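Local coordinates for protein putative pyridoxal phosphate-dependent transferase (Clostridium difficile, PDB 4DQ6) that binds pyridoxal-5'-phosphate and belongs to the class I and II aminotransferase family, a large group of fold-type I enzymes, at residues S19-E24 / L34-V39; D115-Q120 / N134-I139; Y151-E156 / K187-I192. All coordinates share one frame; numbering follows the deposited sequence. Where two conformers were deposited one is given.

Three contacts, a helical turn on a short strand, a strand pair and a helix-helix contact, follow one another in series along this pyridoxal-5'-phosphate-binding chain. Contact 1, near the N-terminus, folds the short helix 20-23 against strand 35-36, beside the second subunit. Contact 2 pairs strand 137-140, an outermost strand of the seven-stranded mixed sheet within this chain, with strand 116-119, and contact 3 sets the start of helix 155-161 against helix 183-195. Contacts 2 and 3 have centres 18 Å apart and touch where Gln-120 packs on Met-153; both belong to the large sheet and its helices. Contact 1 lies 30 and 35 Å away, centre to centre, across the chain's centre from contact 3.

Contact 1 of 3, residues S19-E24 / L34-V39; sequences SSKWSE and LLPMWV
The one-turn helix 20-23 meets the 34-39 segment with Lys-21 and Val-39 closest in backbone, their CA atoms 5.5 Å apart, and Trp-22 lies opposite Pro-36. Ser-19 N-caps the helix, its OG accepting from Trp-22 N. One hydrogen bond joins the segments: Trp-38 NE1 donates to Lys-21 O over 2.9 Å. The carbonyl receives it on an in-plane lone pair, and its oxygen lies near the indole plane, at the ring's edge. Trp-38 CG takes the crowded position between backbone N and carbonyl carbon (chi1 61°), while Val-39 CG2 rests on one face of the indole toward its rim. Pro-36 carries the packing against Trp-22. Its CG stands over the six-membered ring of Trp-22, 3.6 Å from the centroid and 11° off the normal, a well-centred CH-pi contact. Lys-21, with CG anti to the backbone N (chi1 -174°) and an extended chain, runs past Pro-36 and Val-39. Its ammonium reaches Asp-43 in a salt bridge, and Asp-43 also accepts from Trp-22 NE1. Glu-24 OE2 hydrogen-bonds Thr-67 OG1 and OE1 forms a salt bridge with Arg-272, both of the second subunit. The contact thus joins an N-terminal helical turn at the subunit interface to a two-stranded parallel sheet, with the Val-39 side chain about 8 Å from the bound pyridoxal-5'-phosphate. Strand 35-36 pairs with strand 352-353, and Leu-35 and Met-37 pack on helix 376-390.

Contact 2 of 3, residues D115-Q120 / N134-I139; sequences DKIMIQ and NNRELI
Strands 116-119 and 137-139 run parallel, with an angle of 34° between their directions, and four backbone hydrogen bonds stitch them together. Glu-137 N donates to Asp-115 O, Ile-117 N to Glu-137 O, Ile-139 N to Ile-117 O at 2.8 Å, and Ile-119 N to Ile-139 O. Lys-116 can be followed outward along the face it shares with Glu-137 and Ile-139. Its CB rests 3.8 Å from Ile-139 CG1. CG, anti to the carbonyl carbon, lies beside Glu-137 OE1. CD meets Ile-139 CD1 at 4.0 Å, and CE returns to Glu-137 OE1. A bend at chi4 (86°) then leaves NZ 3.7 Å from Glu-137 OE1, a long salt bridge between two side chains lying side by side. Further along this face, Met-118 CE touches Ile-139 CG2. Ile-117 and Leu-138 point to the opposite face. Ile-119 CG1 packs 3.8 Å from Leu-138 CD1, and Ile-117 CD1 touches CB and CG of Arg-136, whose guanidinium binds Asn-134 O and Thr-111 O. This is the beta-alpha-beta unit of strand 116-119, helix 126-133 and strand 137-140; that helix packs on Ile-117 and Leu-138, helix 155-161 packs on Met-118 and Ile-139, and strand 165-171 continues the sheet beyond strand 116-119.

Contact 3 of 3, residues Y151-E156 / K187-I192; sequences YIMDYE and KKLGDI
Tyr-155, in the first turn of helix 155-161, presents its ring to helix 183-195 and forms the centre of the contact. Both faces of the ring are occupied: Met-153 CB lies over one, toward the rim, while the chain of Lys-188 crosses the other obliquely. Lys-188 CD sits 3.8 Å from the ring centroid, 10° off the normal, in a CH-pi contact, and Lys-188 CE comes to 3.5 Å of Tyr-155 CD2. The hydroxyl of Tyr-155 hydrogen-bonds Glu-185 O, which fixes the tip of the ring to helix 183-195. On the buried side, Met-153, extended beyond CG, meets Leu-189 at about a right angle, its CE 3.7 Å from Leu-189 CD2. Through Leu-189 the helix pair packs over strand 165-171 of the mixed sheet. Ile-192 CD1 closes this apolar patch at 4.1 Å from Tyr-155 CD1. The outer side is looser. Lys-188 is exposed, and a bend at chi4 (77°) carries NZ to 5.3 Å from the Tyr-155 centroid, where any cation-pi attraction is weak at most. Cohesion between the segments thus comes from apolar and CH-pi contact, with the lysine contributing chiefly its methylenes and its ammonium probably facing solvent.

Contact 1 of 3, residues S19-E24 / L34-V39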
loop_
_atom_site.group_PDB
_atom_site.type_symbol
_atom_site.label_atom_id
_atom_site.label_comp_id
_atom_site.label_asym_id
_atom_site.label_seq_id
_atom_site.Cartn_x
_atom_site.Cartn_y
_atom_site.Cartn_z
ATOM N N SER A 19 -9.659 -14.039 -5.897
ATOM C CA SER A 19 -10.630 -13.308 -5.137
ATOM C C SER A 19 -10.722 -13.866 -3.721
ATOM O O SER A 19 -10.964 -15.051 -3.548
ATOM C CB SER A 19 -12.019 -13.463 -5.769
ATOM O OG SER A 19 -13.054 -13.020 -4.876
ATOM N N SER A 20 -10.500 -13.029 -2.719
ATOM C CA SER A 20 -10.669 -13.495 -1.338
ATOM C C SER A 20 -12.118 -13.926 -1.031
ATOM O O SER A 20 -12.332 -14.923 -0.377
ATOM C CB SER A 20 -10.205 -12.455 -0.351
ATOM O OG SER A 20 -10.931 -11.265 -0.492
ATOM N N LYS A 21 -13.079 -13.221 -1.629
ATOM C CA LYS A 21 -14.483 -13.583 -1.473
ATOM C C LYS A 21 -14.748 -15.052 -1.898
ATOM O O LYS A 21 -15.477 -15.801 -1.226
ATOM C CB LYS A 21 -15.357 -12.623 -2.282
ATOM C CG LYS A 21 -16.868 -12.804 -2.103
ATOM C CD LYS A 21 -17.596 -11.777 -3.014
ATOM C CE LYS A 21 -19.098 -11.676 -2.767
ATOM N NZ LYS A 21 -19.711 -10.643 -3.685
ATOM N N TRP A 22 -14.168 -15.440 -3.016
ATOM C CA TRP A 22 -14.351 -16.798 -3.556
ATOM C C TRP A 22 -13.354 -17.834 -3.092
ATOM O O TRP A 22 -13.624 -19.044 -3.217
ATOM C CB TRP A 22 -14.348 -16.718 -5.078
ATOM C CG TRP A 22 -15.607 -16.129 -5.626
ATOM C CD1 TRP A 22 -15.960 -14.786 -5.779
ATOM C CD2 TRP A 22 -16.776 -16.867 -6.070
ATOM N NE1 TRP A 22 -17.236 -14.666 -6.310
ATOM C CE2 TRP A 22 -17.753 -15.880 -6.516
ATOM C CE3 TRP A 22 -17.105 -18.216 -6.136
ATOM C CZ2 TRP A 22 -18.983 -16.247 -7.012
ATOM C CZ3 TRP A 22 -18.378 -18.569 -6.603
ATOM C CH2 TRP A 22 -19.294 -17.595 -7.013
ATOM N N SER A 23 -12.219 -17.405 -2.533
ATOM C CA SER A 23 -11.064 -18.259 -2.245
ATOM C C SER A 23 -10.643 -18.389 -0.784
ATOM O O SER A 23 -9.893 -19.289 -0.453
ATOM C CB SER A 23 -9.856 -17.739 -3.025
ATOM O OG SER A 23 -10.148 -17.887 -4.399
ATOM N N GLU A 24 -11.091 -17.488 0.074
ATOM C CA GLU A 24 -10.732 -17.500 1.499
ATOM C C GLU A 24 -11.850 -17.948 2.451
ATOM O O GLU A 24 -11.782 -17.746 3.668
ATOM C CB GLU A 24 -10.231 -16.104 1.939
ATOM C CG GLU A 24 -8.857 -15.852 1.419
ATOM C CD GLU A 24 -8.224 -14.503 1.814
ATOM O OE1 GLU A 24 -8.649 -13.850 2.799
ATOM O OE2 GLU A 24 -7.263 -14.122 1.121
ATOM N N LEU A 34 -18.814 -23.057 -0.795
ATOM C CA LEU A 34 -19.962 -22.265 -0.414
ATOM C C LEU A 34 -20.259 -21.199 -1.475
ATOM O O LEU A 34 -19.382 -20.780 -2.177
ATOM C CB LEU A 34 -19.685 -21.573 0.920
ATOM C CG LEU A 34 -19.315 -22.503 2.056
ATOM C CD1 LEU A 34 -18.857 -21.595 3.186
ATOM C CD2 LEU A 34 -20.487 -23.364 2.462
ATOM N N LEU A 35 -21.512 -20.749 -1.541
ATOM C CA LEU A 35 -21.902 -19.619 -2.382
ATOM C C LEU A 35 -21.566 -18.358 -1.555
ATOM O O LEU A 35 -22.134 -18.174 -0.500
ATOM C CB LEU A 35 -23.405 -19.650 -2.688
ATOM C CG LEU A 35 -24.000 -18.626 -3.687
ATOM C CD1 LEU A 35 -25.270 -19.158 -4.352
ATOM C CD2 LEU A 35 -24.342 -17.318 -3.012
ATOM N N PRO A 36 -20.681 -17.500 -2.058
ATOM C CA PRO A 36 -20.209 -16.386 -1.209
ATOM C C PRO A 36 -21.087 -15.142 -1.298
ATOM O O PRO A 36 -21.292 -14.577 -2.370
ATOM C CB PRO A 36 -18.812 -16.113 -1.784
ATOM C CG PRO A 36 -18.972 -16.448 -3.210
ATOM C CD PRO A 36 -19.872 -17.635 -3.280
ATOM N N MET A 37 -21.564 -14.669 -0.153
ATOM C CA MET A 37 -22.331 -13.442 -0.085
ATOM C C MET A 37 -21.858 -12.605 1.091
ATOM O O MET A 37 -22.683 -11.926 1.759
ATOM C CB MET A 37 -23.822 -13.761 0.111
ATOM C CG MET A 37 -24.424 -14.683 -0.936
ATOM S SD MET A 37 -24.605 -13.972 -2.582
ATOM C CE MET A 37 -26.052 -12.907 -2.373
ATOM N N TRP A 38 -20.568 -12.654 1.334
ATOM C CA TRP A 38 -20.047 -12.156 2.614
ATOM C C TRP A 38 -19.248 -10.897 2.379
ATOM O O TRP A 38 -19.798 -9.777 2.426
ATOM C CB TRP A 38 -19.327 -13.301 3.377
ATOM C CG TRP A 38 -18.114 -13.914 2.677
ATOM C CD1 TRP A 38 -18.066 -14.614 1.458
ATOM C CD2 TRP A 38 -16.745 -13.949 3.182
ATOM N NE1 TRP A 38 -16.794 -15.007 1.175
ATOM C CE2 TRP A 38 -15.957 -14.658 2.186
ATOM C CE3 TRP A 38 -16.098 -13.449 4.323
ATOM C CZ2 TRP A 38 -14.602 -14.866 2.324
ATOM C CZ3 TRP A 38 -14.722 -13.651 4.447
ATOM C CH2 TRP A 38 -13.987 -14.376 3.480
ATOM N N VAL A 39 -17.975 -11.042 2.031
ATOM C CA VAL A 39 -17.056 -9.906 1.783
ATOM C C VAL A 39 -17.687 -8.831 0.894
ATOM O O VAL A 39 -18.232 -9.148 -0.189
ATOM C CB VAL A 39 -15.789 -10.471 1.069
ATOM C CG1 VAL A 39 -15.081 -9.408 0.190
ATOM C CG2 VAL A 39 -14.866 -11.130 2.090
#

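Contact 2 of 3, residues D115-Q120 / N134-I139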
loop_
_atom_site.group_PDB
_atom_site.type_symbol
_atom_site.label_atom_id
_atom_site.label_comp_id
_atom_site.label_asym_id
_atom_site.label_seq_id
_atom_site.Cartn_x
_atom_site.Cartn_y
_atom_site.Cartn_z
ATOM N N ASP A 115 -6.030 6.305 25.717
ATOM C CA ASP A 115 -7.090 7.307 25.506
ATOM C C ASP A 115 -8.326 6.567 24.998
ATOM O O ASP A 115 -8.218 5.510 24.314
ATOM C CB ASP A 115 -6.710 8.382 24.469
ATOM C CG ASP A 115 -5.845 9.464 25.018
ATOM O OD1 ASP A 115 -5.646 9.517 26.255
ATOM O OD2 ASP A 115 -5.352 10.313 24.274
ATOM N N LYS A 116 -9.481 7.134 25.339
ATOM C CA LYS A 116 -10.779 6.575 24.957
ATOM C C LYS A 116 -11.247 7.074 23.577
ATOM O O LYS A 116 -11.095 8.252 23.274
ATOM C CB LYS A 116 -11.836 6.897 26.016
ATOM C CG LYS A 116 -11.668 6.168 27.340
ATOM C CD LYS A 116 -12.569 6.818 28.382
ATOM C CE LYS A 116 -12.478 6.116 29.718
ATOM N NZ LYS A 116 -11.340 6.660 30.502
ATOM N N ILE A 117 -11.777 6.143 22.768
ATOM C CA ILE A 117 -12.283 6.364 21.418
ATOM C C ILE A 117 -13.625 5.645 21.366
ATOM O O ILE A 117 -13.734 4.459 21.747
ATOM C CB ILE A 117 -11.316 5.781 20.369
ATOM C CG1 ILE A 117 -9.946 6.495 20.420
ATOM C CG2 ILE A 117 -11.984 5.867 18.994
ATOM C CD1 ILE A 117 -8.891 5.952 19.471
ATOM N N MET A 118 -14.624 6.361 20.852
ATOM C CA MET A 118 -15.979 5.897 20.846
ATOM C C MET A 118 -16.410 5.469 19.465
ATOM O O MET A 118 -16.079 6.147 18.454
ATOM C CB MET A 118 -16.919 6.994 21.384
ATOM C CG MET A 118 -18.365 6.600 21.423
ATOM S SD MET A 118 -19.553 7.804 22.090
ATOM C CE MET A 118 -19.234 7.698 23.830
ATOM N N ILE A 119 -17.089 4.314 19.435
ATOM C CA ILE A 119 -17.754 3.816 18.177
ATOM C C ILE A 119 -19.201 3.440 18.462
ATOM O O ILE A 119 -19.608 3.387 19.654
ATOM C CB ILE A 119 -17.026 2.619 17.518
ATOM C CG1 ILE A 119 -17.172 1.349 18.333
ATOM C CG2 ILE A 119 -15.555 2.948 17.167
ATOM C CD1 ILE A 119 -16.583 0.105 17.660
ATOM N N GLN A 120 -20.047 3.245 17.447
ATOM C CA GLN A 120 -21.431 2.775 17.609
ATOM C C GLN A 120 -21.616 1.402 16.979
ATOM O O GLN A 120 -21.461 1.242 15.750
ATOM C CB GLN A 120 -22.409 3.733 16.954
ATOM C CG GLN A 120 -22.289 5.182 17.387
ATOM C CD GLN A 120 -23.107 6.141 16.563
ATOM O OE1 GLN A 120 -22.883 6.305 15.360
ATOM N NE2 GLN A 120 -24.070 6.799 17.194
ATOM N N ASN A 134 -4.261 -0.512 18.414
ATOM C CA ASN A 134 -3.465 0.663 18.785
ATOM C C ASN A 134 -3.370 0.965 20.281
ATOM O O ASN A 134 -2.886 2.025 20.598
ATOM C CB ASN A 134 -3.998 1.910 18.084
ATOM C CG ASN A 134 -3.539 2.010 16.669
ATOM O OD1 ASN A 134 -2.389 2.360 16.425
ATOM N ND2 ASN A 134 -4.428 1.724 15.741
ATOM N N ASN A 135 -3.805 0.048 21.133
ATOM C CA ASN A 135 -3.717 0.190 22.592
ATOM C C ASN A 135 -4.385 1.472 23.054
ATOM O O ASN A 135 -3.903 2.179 23.961
ATOM C CB ASN A 135 -2.266 0.081 23.069
ATOM C CG ASN A 135 -1.612 -1.203 22.589
ATOM O OD1 ASN A 135 -0.742 -1.180 21.700
ATOM N ND2 ASN A 135 -2.117 -2.343 23.074
ATOM N N ARG A 136 -5.525 1.766 22.457
ATOM C CA ARG A 136 -6.430 2.749 22.989
ATOM C C ARG A 136 -7.606 1.995 23.581
ATOM O O ARG A 136 -7.805 0.777 23.344
ATOM C CB ARG A 136 -6.892 3.749 21.918
ATOM C CG ARG A 136 -5.977 4.945 21.643
ATOM C CD ARG A 136 -4.546 4.598 21.314
ATOM N NE ARG A 136 -3.736 5.746 20.916
ATOM C CZ ARG A 136 -2.414 5.719 20.782
ATOM N NH1 ARG A 136 -1.708 4.625 21.085
ATOM N NH2 ARG A 136 -1.777 6.818 20.431
ATOM N N GLU A 137 -8.393 2.703 24.376
ATOM C CA GLU A 137 -9.532 2.119 25.092
ATOM C C GLU A 137 -10.810 2.342 24.282
ATOM O O GLU A 137 -11.173 3.462 24.010
ATOM C CB GLU A 137 -9.742 2.747 26.462
ATOM C CG GLU A 137 -10.902 2.100 27.203
ATOM C CD GLU A 137 -11.165 2.598 28.628
ATOM O OE1 GLU A 137 -10.341 3.322 29.212
ATOM O OE2 GLU A 137 -12.250 2.251 29.164
ATOM N N LEU A 138 -11.474 1.258 23.936
ATOM C CA LEU A 138 -12.678 1.319 23.090
ATOM C C LEU A 138 -13.891 1.573 23.944
ATOM O O LEU A 138 -14.148 0.818 24.904
ATOM C CB LEU A 138 -12.880 -0.000 22.353
ATOM C CG LEU A 138 -14.014 0.031 21.307
ATOM C CD1 LEU A 138 -13.812 1.074 20.191
ATOM C CD2 LEU A 138 -14.259 -1.391 20.781
ATOM N N ILE A 139 -14.648 2.614 23.621
ATOM C CA ILE A 139 -15.944 2.896 24.306
ATOM C C ILE A 139 -17.009 2.672 23.230
ATOM O O ILE A 139 -16.833 3.129 22.098
ATOM C CB ILE A 139 -16.030 4.334 24.819
ATOM C CG1 ILE A 139 -14.855 4.653 25.778
ATOM C CG2 ILE A 139 -17.390 4.538 25.505
ATOM C CD1 ILE A 139 -14.773 3.759 26.974
#

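Contact 3 of 3, residues Y151-E156 / K187-I192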
loop_
_atom_site.group_PDB
_atom_site.type_symbol
_atom_site.label_atom_id
_atom_site.label_comp_id
_atom_site.label_asym_id
_atom_site.label_seq_id
_atom_site.Cartn_x
_atom_site.Cartn_y
_atom_site.Cartn_z
ATOM N N TYR A 151 -32.934 1.553 13.150
ATOM C CA TYR A 151 -31.860 1.977 14.028
ATOM C C TYR A 151 -31.710 3.493 14.057
ATOM O O TYR A 151 -31.779 4.178 13.052
ATOM C CB TYR A 151 -30.510 1.391 13.613
ATOM C CG TYR A 151 -30.387 -0.095 13.801
ATOM C CD1 TYR A 151 -30.864 -0.974 12.834
ATOM C CD2 TYR A 151 -29.923 -0.643 15.023
ATOM C CE1 TYR A 151 -30.755 -2.341 12.997
ATOM C CE2 TYR A 151 -29.799 -2.016 15.211
ATOM C CZ TYR A 151 -30.226 -2.870 14.139
ATOM O OH TYR A 151 -30.094 -4.211 14.386
ATOM N N ILE A 152 -31.418 4.020 15.242
ATOM C CA ILE A 152 -31.008 5.406 15.430
ATOM C C ILE A 152 -29.806 5.457 16.375
ATOM O O ILE A 152 -29.485 4.487 17.052
ATOM C CB ILE A 152 -32.183 6.321 15.936
ATOM C CG1 ILE A 152 -32.644 5.964 17.350
ATOM C CG2 ILE A 152 -33.248 6.349 14.786
ATOM C CD1 ILE A 152 -33.570 7.020 17.981
ATOM N N MET A 153 -29.137 6.580 16.342
ATOM C CA MET A 153 -28.143 6.875 17.417
ATOM C C MET A 153 -28.746 6.995 18.807
ATOM O O MET A 153 -29.865 7.524 19.002
ATOM C CB MET A 153 -27.375 8.115 17.041
ATOM C CG MET A 153 -26.722 8.051 15.654
ATOM S SD MET A 153 -25.565 9.424 15.456
ATOM C CE MET A 153 -25.020 9.138 13.775
ATOM N N ASP A 154 -28.014 6.482 19.811
ATOM C CA ASP A 154 -28.456 6.618 21.181
ATOM C C ASP A 154 -27.762 7.832 21.813
ATOM O O ASP A 154 -26.719 7.710 22.435
ATOM C CB ASP A 154 -28.214 5.346 21.969
ATOM C CG ASP A 154 -28.881 5.357 23.329
ATOM O OD1 ASP A 154 -29.198 6.466 23.839
ATOM O OD2 ASP A 154 -29.112 4.255 23.906
ATOM N N TYR A 155 -28.366 9.000 21.628
ATOM C CA TYR A 155 -27.714 10.253 21.950
ATOM C C TYR A 155 -27.503 10.384 23.446
ATOM O O TYR A 155 -26.472 10.942 23.855
ATOM C CB TYR A 155 -28.507 11.438 21.395
ATOM C CG TYR A 155 -28.575 11.483 19.889
ATOM C CD1 TYR A 155 -27.446 11.806 19.121
ATOM C CD2 TYR A 155 -29.731 11.161 19.251
ATOM C CE1 TYR A 155 -27.498 11.857 17.747
ATOM C CE2 TYR A 155 -29.782 11.219 17.870
ATOM C CZ TYR A 155 -28.661 11.528 17.147
ATOM O OH TYR A 155 -28.735 11.605 15.783
ATOM N N GLU A 156 -28.468 9.919 24.261
ATOM C CA GLU A 156 -28.324 9.888 25.708
ATOM C C GLU A 156 -27.137 9.012 26.092
ATOM O O GLU A 156 -26.363 9.380 26.971
ATOM C CB GLU A 156 -29.613 9.354 26.394
ATOM C CG GLU A 156 -29.615 9.398 27.919
ATOM C CD GLU A 156 -30.885 8.817 28.545
ATOM O OE1 GLU A 156 -31.290 9.293 29.625
ATOM O OE2 GLU A 156 -31.469 7.882 27.952
ATOM N N LYS A 187 -26.276 16.593 12.814
ATOM C CA LYS A 187 -26.138 17.820 13.640
ATOM C C LYS A 187 -26.186 17.501 15.099
ATOM O O LYS A 187 -25.400 18.031 15.869
ATOM C CB LYS A 187 -27.274 18.776 13.341
ATOM C CG LYS A 187 -27.103 19.488 12.026
ATOM C CD LYS A 187 -28.382 20.262 11.674
ATOM C CE LYS A 187 -28.054 21.452 10.795
ATOM N NZ LYS A 187 -29.028 22.544 11.085
ATOM N N LYS A 188 -27.116 16.638 15.493
ATOM C CA LYS A 188 -27.205 16.330 16.937
ATOM C C LYS A 188 -25.922 15.682 17.437
ATOM O O LYS A 188 -25.399 16.034 18.489
ATOM C CB LYS A 188 -28.437 15.487 17.212
ATOM C CG LYS A 188 -28.805 15.458 18.692
ATOM C CD LYS A 188 -30.216 14.917 18.844
ATOM C CE LYS A 188 -30.491 14.479 20.255
ATOM N NZ LYS A 188 -30.749 15.652 21.115
ATOM N N LEU A 189 -25.348 14.763 16.673
ATOM C CA LEU A 189 -24.083 14.119 17.041
ATOM C C LEU A 189 -22.942 15.119 17.063
ATOM O O LEU A 189 -22.108 15.115 17.962
ATOM C CB LEU A 189 -23.739 12.981 16.053
ATOM C CG LEU A 189 -22.377 12.290 16.171
ATOM C CD1 LEU A 189 -22.271 11.647 17.584
ATOM C CD2 LEU A 189 -22.227 11.364 14.907
ATOM N N GLY A 190 -22.843 15.940 16.024
ATOM C CA GLY A 190 -21.684 16.785 15.892
ATOM C C GLY A 190 -21.700 17.862 16.967
ATOM O O GLY A 190 -20.653 18.297 17.392
ATOM N N ASP A 191 -22.894 18.261 17.381
ATOM C CA ASP A 191 -23.021 19.226 18.480
ATOM C C ASP A 191 -22.516 18.648 19.770
ATOM O O ASP A 191 -21.812 19.334 20.529
ATOM C CB ASP A 191 -24.477 19.640 18.634
ATOM C CG ASP A 191 -24.894 20.644 17.611
ATOM O OD1 ASP A 191 -24.010 21.207 16.920
ATOM O OD2 ASP A 191 -26.125 20.906 17.517
ATOM N N ILE A 192 -22.875 17.406 20.051
ATOM C CA ILE A 192 -22.345 16.722 21.227
ATOM C C ILE A 192 -20.819 16.703 21.210
ATOM O O ILE A 192 -20.143 17.043 22.150
ATOM C CB ILE A 192 -22.904 15.280 21.342
ATOM C CG1 ILE A 192 -24.405 15.326 21.671
ATOM C CG2 ILE A 192 -22.183 14.501 22.441
ATOM C CD1 ILE A 192 -25.081 13.972 21.604
#